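Local coordinates for aromatic amino acid aminotransferase I (PDB 6HNU), which probably catalyses the pyridoxal-phosphate-dependent transfer of an amino group from aromatic amino acids to 2-oxoglutarate, giving aromatic oxo-acids and glutamate, at residues L160-E163 / Y164-S167; A169-S172 / A173-Q176; T184-F188 / G189-E193. All coordinates share one frame; numbering follows the deposited sequence.

Contact 1 of 3, residues L160-E163 / Y164-S167; sequences LVEE and YTFS. With PLP (pyridoxal-5'-phosphate), chain I; PHE (phenylalanine), chain J.
Val161, near the end of strand 158-162, begins the contact: its CB lies 4.3 Å from Thr165 CG2, a loose approach of two small branched side chains. Glu162 does the polar work. One water accepts from Glu162 N, donates to Glu162 OE1 at 2.8 Å and accepts from Thr165 OG1 at 2.8 Å, so it fills the corner between carboxylate and hydroxyl, whose oxygens are too far apart to bond directly. Thr165 suits this place because its OG1, anti to the backbone N (chi1 -166°), reaches the water while CG2 rests 3.5 Å from Glu162 O. The buried carboxylate is further held by Thr212, Gln217 and the backbone N of Ile213. Glu163 and Tyr164 extend in parallel from adjacent residues; Glu163 CG approaches Tyr164 CD1 at 3.5 Å, with carboxylate and ring planes 32° apart. Glu163 OE1 bonds to the backbone N of Met185 on the neighbouring strand. Beyond the bend, Phe166, the N-cap residue of helix 167-175, lays one ring face against the cofactor, with Phe166 CD2 3.3 Å from PLP C2. Phe166 CZ is also 3.4 Å from PHE N, which is joined to PLP C4A. An aromatic ring laid face-on against the pyridine, here offset toward the rim, from a loop after a sheet strand is a hallmark of the PLP site in fold-type I aminotransferases.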
# COMPACT_ATOMS: atom_id res chain seq x y z
N LEU B 160 17.66 -8.21 15.07
CA LEU B 160 18.01 -7.39 16.24
C LEU B 160 17.22 -6.09 16.13
O LEU B 160 17.15 -5.53 14.99
CB LEU B 160 19.52 -7.14 16.28
CG LEU B 160 20.39 -8.40 16.23
CD1 LEU B 160 21.84 -8.00 16.14
CD2 LEU B 160 20.13 -9.26 17.44
N VAL B 161 16.66 -5.66 17.26
CA VAL B 161 15.92 -4.38 17.39
C VAL B 161 16.47 -3.64 18.60
O VAL B 161 16.99 -4.31 19.51
CB VAL B 161 14.40 -4.56 17.50
CG1 VAL B 161 13.81 -5.33 16.31
CG2 VAL B 161 13.99 -5.24 18.80
N GLU B 162 16.32 -2.31 18.62
CA GLU B 162 16.58 -1.46 19.81
C GLU B 162 15.71 -1.97 20.96
O GLU B 162 14.54 -2.30 20.73
CB GLU B 162 16.40 0.01 19.45
CG GLU B 162 17.50 0.46 18.51
CD GLU B 162 17.22 1.63 17.59
OE1 GLU B 162 16.07 1.77 17.15
OE2 GLU B 162 18.19 2.33 17.26
N GLU B 163 16.25 -2.05 22.18
CA GLU B 163 15.50 -2.71 23.28
C GLU B 163 14.25 -1.91 23.63
O GLU B 163 13.35 -2.52 24.16
CB GLU B 163 16.35 -2.96 24.53
CG GLU B 163 16.63 -1.71 25.33
CD GLU B 163 17.41 -1.94 26.62
OE1 GLU B 163 18.45 -1.31 26.77
OE2 GLU B 163 16.95 -2.70 27.45
N TYR B 164 14.19 -0.61 23.32
CA TYR B 164 12.95 0.20 23.27
C TYR B 164 12.79 0.70 21.85
O TYR B 164 13.74 1.31 21.33
CB TYR B 164 12.95 1.40 24.21
CG TYR B 164 13.11 1.01 25.65
CD1 TYR B 164 14.37 0.82 26.19
CD2 TYR B 164 12.02 0.71 26.42
CE1 TYR B 164 14.55 0.38 27.49
CE2 TYR B 164 12.17 0.33 27.76
CZ TYR B 164 13.44 0.15 28.28
OH TYR B 164 13.64 -0.27 29.57
N THR B 165 11.67 0.37 21.22
CA THR B 165 11.51 0.71 19.78
C THR B 165 10.03 0.89 19.44
O THR B 165 9.17 0.88 20.34
CB THR B 165 12.22 -0.34 18.92
OG1 THR B 165 12.30 0.22 17.60
CG2 THR B 165 11.55 -1.70 18.95
N PHE B 166 9.73 1.02 18.14
CA PHE B 166 8.41 1.40 17.60
C PHE B 166 7.45 0.21 17.69
O PHE B 166 7.80 -0.85 17.19
CB PHE B 166 8.66 1.85 16.16
CG PHE B 166 7.48 2.40 15.41
CD1 PHE B 166 6.48 3.09 16.08
CD2 PHE B 166 7.41 2.23 14.03
CE1 PHE B 166 5.43 3.64 15.37
CE2 PHE B 166 6.33 2.74 13.33
CZ PHE B 166 5.35 3.46 14.00
N SER B 167 6.32 0.34 18.37
CA SER B 167 5.37 -0.78 18.59
C SER B 167 4.88 -1.40 17.27
O SER B 167 4.85 -2.63 17.20
CB SER B 167 4.22 -0.35 19.47
OG SER B 167 4.71 -0.03 20.77
N1 PLP I . 8.89 4.16 11.36
C2 PLP I . 9.00 4.71 12.57
C2A PLP I . 10.12 4.27 13.45
C3 PLP I . 8.10 5.67 13.01
O3 PLP I . 8.24 6.14 14.29
C4 PLP I . 7.04 6.06 12.17
C4A PLP I . 6.07 7.04 12.63
C5 PLP I . 6.96 5.50 10.89
C6 PLP I . 7.88 4.54 10.54
C5A PLP I . 5.81 5.81 9.96
O4P PLP I . 6.29 6.09 8.62
P PLP I . 5.36 6.32 7.40
O1P PLP I . 6.37 6.72 6.35
O2P PLP I . 4.37 7.45 7.79
O3P PLP I . 4.64 5.00 7.10
N PHE J . 5.36 6.82 13.83
CA PHE J . 3.97 7.28 14.10
C PHE J . 3.64 6.98 15.57
O PHE J . 4.33 7.51 16.47
CB PHE J . 3.01 6.64 13.09
CG PHE J . 1.56 6.61 13.51
CD1 PHE J . 0.96 7.73 14.09
CD2 PHE J . 0.80 5.47 13.33
CE1 PHE J . -0.37 7.69 14.48
CE2 PHE J . -0.53 5.43 13.72
CZ PHE J . -1.12 6.55 14.29
OXT PHE J . 2.73 6.20 15.90
O HOH W 1 14.79 -0.63 16.69

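Contact 2 of 3, residues A169-S172 / A173-Q176; sequences ALES and ANGQ
Ala173 N donates to Ala169 O, Asn174 N to Leu170 O and Gly175 N to Glu171 O, the i to i+4 ladder of helix 167-175. The bond from Asn174 N to Leu170 O is 2.8 Å long, with an angle of 162° at the hydrogen. At the C-terminal end the pattern fades: Gln176 N reaches Ser172 O only weakly, at 3.4 Å, and also bonds to Ala173 O at 3.0 Å, a shorter loop that tightens the last turn. Ala169 O has a second donor in the indole NE1 of Trp145, which ties this turn to helix 141-152.

Among the side chains, packing is close and mostly against backbone carbonyls. Ala173 CB sits 3.6 Å from Leu170 O, and its small size suits a buried position where the helix passes Thr180 of strand 179-186. Leu170 presents its branched end to Thr165 and Ala439, a greasy group on a sheet-facing side. Asn174 CG lies beside its backbone N (chi1 -66°), which brings it to 3.0 Å from Leu170 O without a side-chain bond to it. Gln176 runs out extended past CG, and its CG comes to 3.5 Å from Ser172 O.

Three of the polar side chains have partners outside the helix. In the conformer described, Ser172 OG makes a weak, doubtful bond to Asp146 OD1; Gln176 NE2 bonds weakly to Asp146 O, while Glu171 OE2 accepts from the backbone N of Gln24 of the second subunit. The chemistry is thus divided: main-chain bonds hold the turns together, Ser172 and Gln176 add at most weak bonds to helix 141-152, and Glu171 bonds to the dimer partner.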
# COMPACT_ATOMS: atom_id res chain seq x y z
N ALA B 169 6.47 -1.61 14.42
CA ALA B 169 7.53 -2.43 13.79
C ALA B 169 7.57 -3.81 14.45
O ALA B 169 7.77 -4.84 13.73
CB ALA B 169 8.86 -1.71 13.86
N LEU B 170 7.38 -3.88 15.76
CA LEU B 170 7.39 -5.15 16.51
C LEU B 170 6.14 -5.96 16.12
O LEU B 170 6.27 -7.17 15.93
CB LEU B 170 7.39 -4.85 18.00
CG LEU B 170 8.64 -4.16 18.57
CD1 LEU B 170 8.49 -3.96 20.07
CD2 LEU B 170 9.89 -4.95 18.24
N GLU B 171 4.98 -5.33 16.09
CA GLU B 171 3.71 -5.97 15.65
C GLU B 171 3.89 -6.58 14.26
O GLU B 171 3.45 -7.71 14.04
CB GLU B 171 2.55 -4.97 15.63
CG GLU B 171 1.19 -5.58 15.25
CD GLU B 171 0.74 -6.74 16.14
OE1 GLU B 171 1.20 -6.78 17.30
OE2 GLU B 171 -0.04 -7.60 15.68
N SER B 172 4.49 -5.84 13.32
CA SER B 172 4.73 -6.35 11.95
C SER B 172 5.58 -7.62 12.03
O SER B 172 5.21 -8.61 11.35
CB SER B 172 5.35 -5.29 11.09
OG SER B 172 5.65 -5.80 9.81
N ALA B 173 6.68 -7.59 12.78
CA ALA B 173 7.58 -8.75 12.95
C ALA B 173 6.79 -9.91 13.58
O ALA B 173 6.93 -11.09 13.10
CB ALA B 173 8.81 -8.40 13.75
N ASN B 174 6.03 -9.61 14.64
CA ASN B 174 5.23 -10.63 15.38
C ASN B 174 4.31 -11.36 14.41
O ASN B 174 4.23 -12.61 14.44
CB ASN B 174 4.43 -10.01 16.52
CG ASN B 174 5.33 -9.47 17.61
OD1 ASN B 174 6.51 -9.83 17.66
ND2 ASN B 174 4.75 -8.68 18.50
N GLY B 175 3.71 -10.61 13.50
CA GLY B 175 2.75 -11.14 12.51
C GLY B 175 3.42 -12.08 11.54
O GLY B 175 2.72 -12.96 11.04
N GLN B 176 4.72 -11.93 11.30
CA GLN B 176 5.45 -12.79 10.35
C GLN B 176 6.25 -13.88 11.08
O GLN B 176 6.99 -14.59 10.41
CB GLN B 176 6.31 -11.89 9.48
CG GLN B 176 5.45 -10.92 8.69
CD GLN B 176 6.28 -10.08 7.77
OE1 GLN B 176 7.28 -10.53 7.19
NE2 GLN B 176 5.84 -8.84 7.63

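Contact 3 of 3, residues T184-F188 / G189-E193; sequences TMDEF and GIIPE
Ile191 meets Thr184, Met185 and Asp186 through CB, CG1 and CD1. Its CB lies 3.9 Å from Thr184 O, the carbonyl that accepts from Ile191 N at 3.0 Å, in the carbonyl plane. With CG1 anti to the carbonyl carbon (chi1 -57°), the chain turns over the backbone of Met185 and Asp186, and CG1 comes to 3.7 Å from Asp186 N. At the tip, CD1 is 3.8 Å from Met185 C and also touches Asp186 CB and Thr184 CG2. A long aliphatic residue suits this place, since it can lie over the Met185-Asp186 peptide.

The hairpin beneath it is tight. Asp186 and Gly189 form an antiparallel hydrogen-bonded pair closed by a type I turn: Asp186 N donates to Gly189 O at 2.9 Å, and Gly189 N returns to Asp186 O from well above the carbonyl plane. Gly189 has a positive phi of 109°, where a CB would be jammed against Phe188 O. The Asp186 carboxylate reaches forward in an Asx turn, its OD1 met by Phe188 N at 2.9 Å from above the carboxylate plane, and the same oxygen makes a salt bridge with Arg228 of helix 226-239. At the end of the hairpin away from the turn, a water donates to both Thr184 O and Ile191 O, joining the hairpin to the start of helix 192-200. One carboxylate oxygen therefore serves both the turn and a neighbouring helix, and the arginine's positive charge probably offsets the negative charge held close to Gly189 O.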
# COMPACT_ATOMS: atom_id res chain seq x y z
N THR B 184 20.86 -3.72 23.78
CA THR B 184 20.89 -2.86 24.98
C THR B 184 21.27 -1.43 24.56
O THR B 184 22.17 -1.27 23.67
CB THR B 184 21.79 -3.44 26.06
OG1 THR B 184 21.23 -4.73 26.37
CG2 THR B 184 21.85 -2.51 27.26
N MET B 185 20.54 -0.48 25.13
CA MET B 185 20.71 0.97 24.88
C MET B 185 21.16 1.67 26.16
O MET B 185 20.88 1.17 27.27
CB MET B 185 19.42 1.62 24.41
CG MET B 185 18.91 1.04 23.12
SD MET B 185 17.24 1.53 22.82
CE MET B 185 17.46 3.09 21.95
N ASP B 186 21.78 2.82 25.99
CA ASP B 186 21.86 3.83 27.07
C ASP B 186 21.09 5.05 26.55
O ASP B 186 20.31 4.90 25.59
CB ASP B 186 23.32 4.06 27.49
CG ASP B 186 24.20 4.69 26.41
OD1 ASP B 186 23.67 5.08 25.33
OD2 ASP B 186 25.44 4.73 26.63
N GLU B 187 21.21 6.19 27.20
CA GLU B 187 20.42 7.38 26.81
C GLU B 187 20.88 7.89 25.44
O GLU B 187 20.18 8.70 24.89
CB GLU B 187 20.50 8.48 27.87
CG GLU B 187 21.89 9.07 28.01
CD GLU B 187 22.70 8.55 29.18
OE1 GLU B 187 22.80 7.29 29.35
OE2 GLU B 187 23.26 9.42 29.91
N PHE B 188 21.98 7.40 24.89
CA PHE B 188 22.48 7.86 23.56
C PHE B 188 22.21 6.80 22.48
O PHE B 188 22.73 7.00 21.38
CB PHE B 188 23.96 8.23 23.63
CG PHE B 188 24.27 9.24 24.71
CD1 PHE B 188 23.75 10.52 24.64
CD2 PHE B 188 24.99 8.87 25.83
CE1 PHE B 188 24.04 11.45 25.64
CE2 PHE B 188 25.27 9.80 26.83
CZ PHE B 188 24.77 11.07 26.73
N GLY B 189 21.52 5.70 22.83
CA GLY B 189 21.10 4.63 21.91
C GLY B 189 21.86 3.33 22.11
O GLY B 189 22.42 3.10 23.18
N ILE B 190 21.87 2.51 21.07
CA ILE B 190 22.54 1.19 21.05
C ILE B 190 23.96 1.38 21.61
O ILE B 190 24.70 2.26 21.10
CB ILE B 190 22.58 0.65 19.62
CG1 ILE B 190 21.21 0.23 19.11
CG2 ILE B 190 23.61 -0.47 19.48
CD1 ILE B 190 21.20 -0.09 17.62
N ILE B 191 24.37 0.47 22.48
CA ILE B 191 25.77 0.44 23.02
C ILE B 191 26.56 -0.52 22.16
O ILE B 191 26.36 -1.74 22.23
CB ILE B 191 25.77 0.02 24.51
CG1 ILE B 191 24.91 0.95 25.38
CG2 ILE B 191 27.24 -0.04 24.97
CD1 ILE B 191 24.69 0.45 26.80
N PRO B 192 27.49 -0.05 21.29
CA PRO B 192 28.18 -0.96 20.39
C PRO B 192 28.89 -2.14 21.07
O PRO B 192 28.79 -3.22 20.52
CB PRO B 192 29.16 -0.02 19.67
CG PRO B 192 28.40 1.30 19.69
CD PRO B 192 27.91 1.34 21.12
N GLU B 193 29.59 -1.93 22.21
CA GLU B 193 30.31 -3.05 22.87
C GLU B 193 29.35 -4.23 23.16
O GLU B 193 29.73 -5.37 22.96
CB GLU B 193 31.01 -2.62 24.17
CG GLU B 193 31.41 -3.81 25.04
CD GLU B 193 32.17 -3.52 26.33
OE1 GLU B 193 32.07 -2.40 26.79
OE2 GLU B 193 32.84 -4.44 26.85
O HOH W 2 23.87 -3.07 22.71

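Contact 1 is the most deeply buried of the three, whereas contacts 2 and 3 are partly exposed. Contacts 1 and 2 meet where Thr165 CG2 packs on Leu170 CD2 at 3.7 Å, joining the strand end to the helix that follows it; contacts 1 and 3 lie on neighbouring strands of one sheet, with Glu162 CG packed against Ile190 CG1. Contacts 2 and 3 do not touch, their nearest atoms being about 11 Å apart. Chemistry follows place: a bridging water and a ring face against the cofactor in 160-167, helical main-chain bonds beside the dimer partner in 169-176, and hairpin bonds with a carboxylate-braced turn in 184-193, at the sheet's edge within the chain.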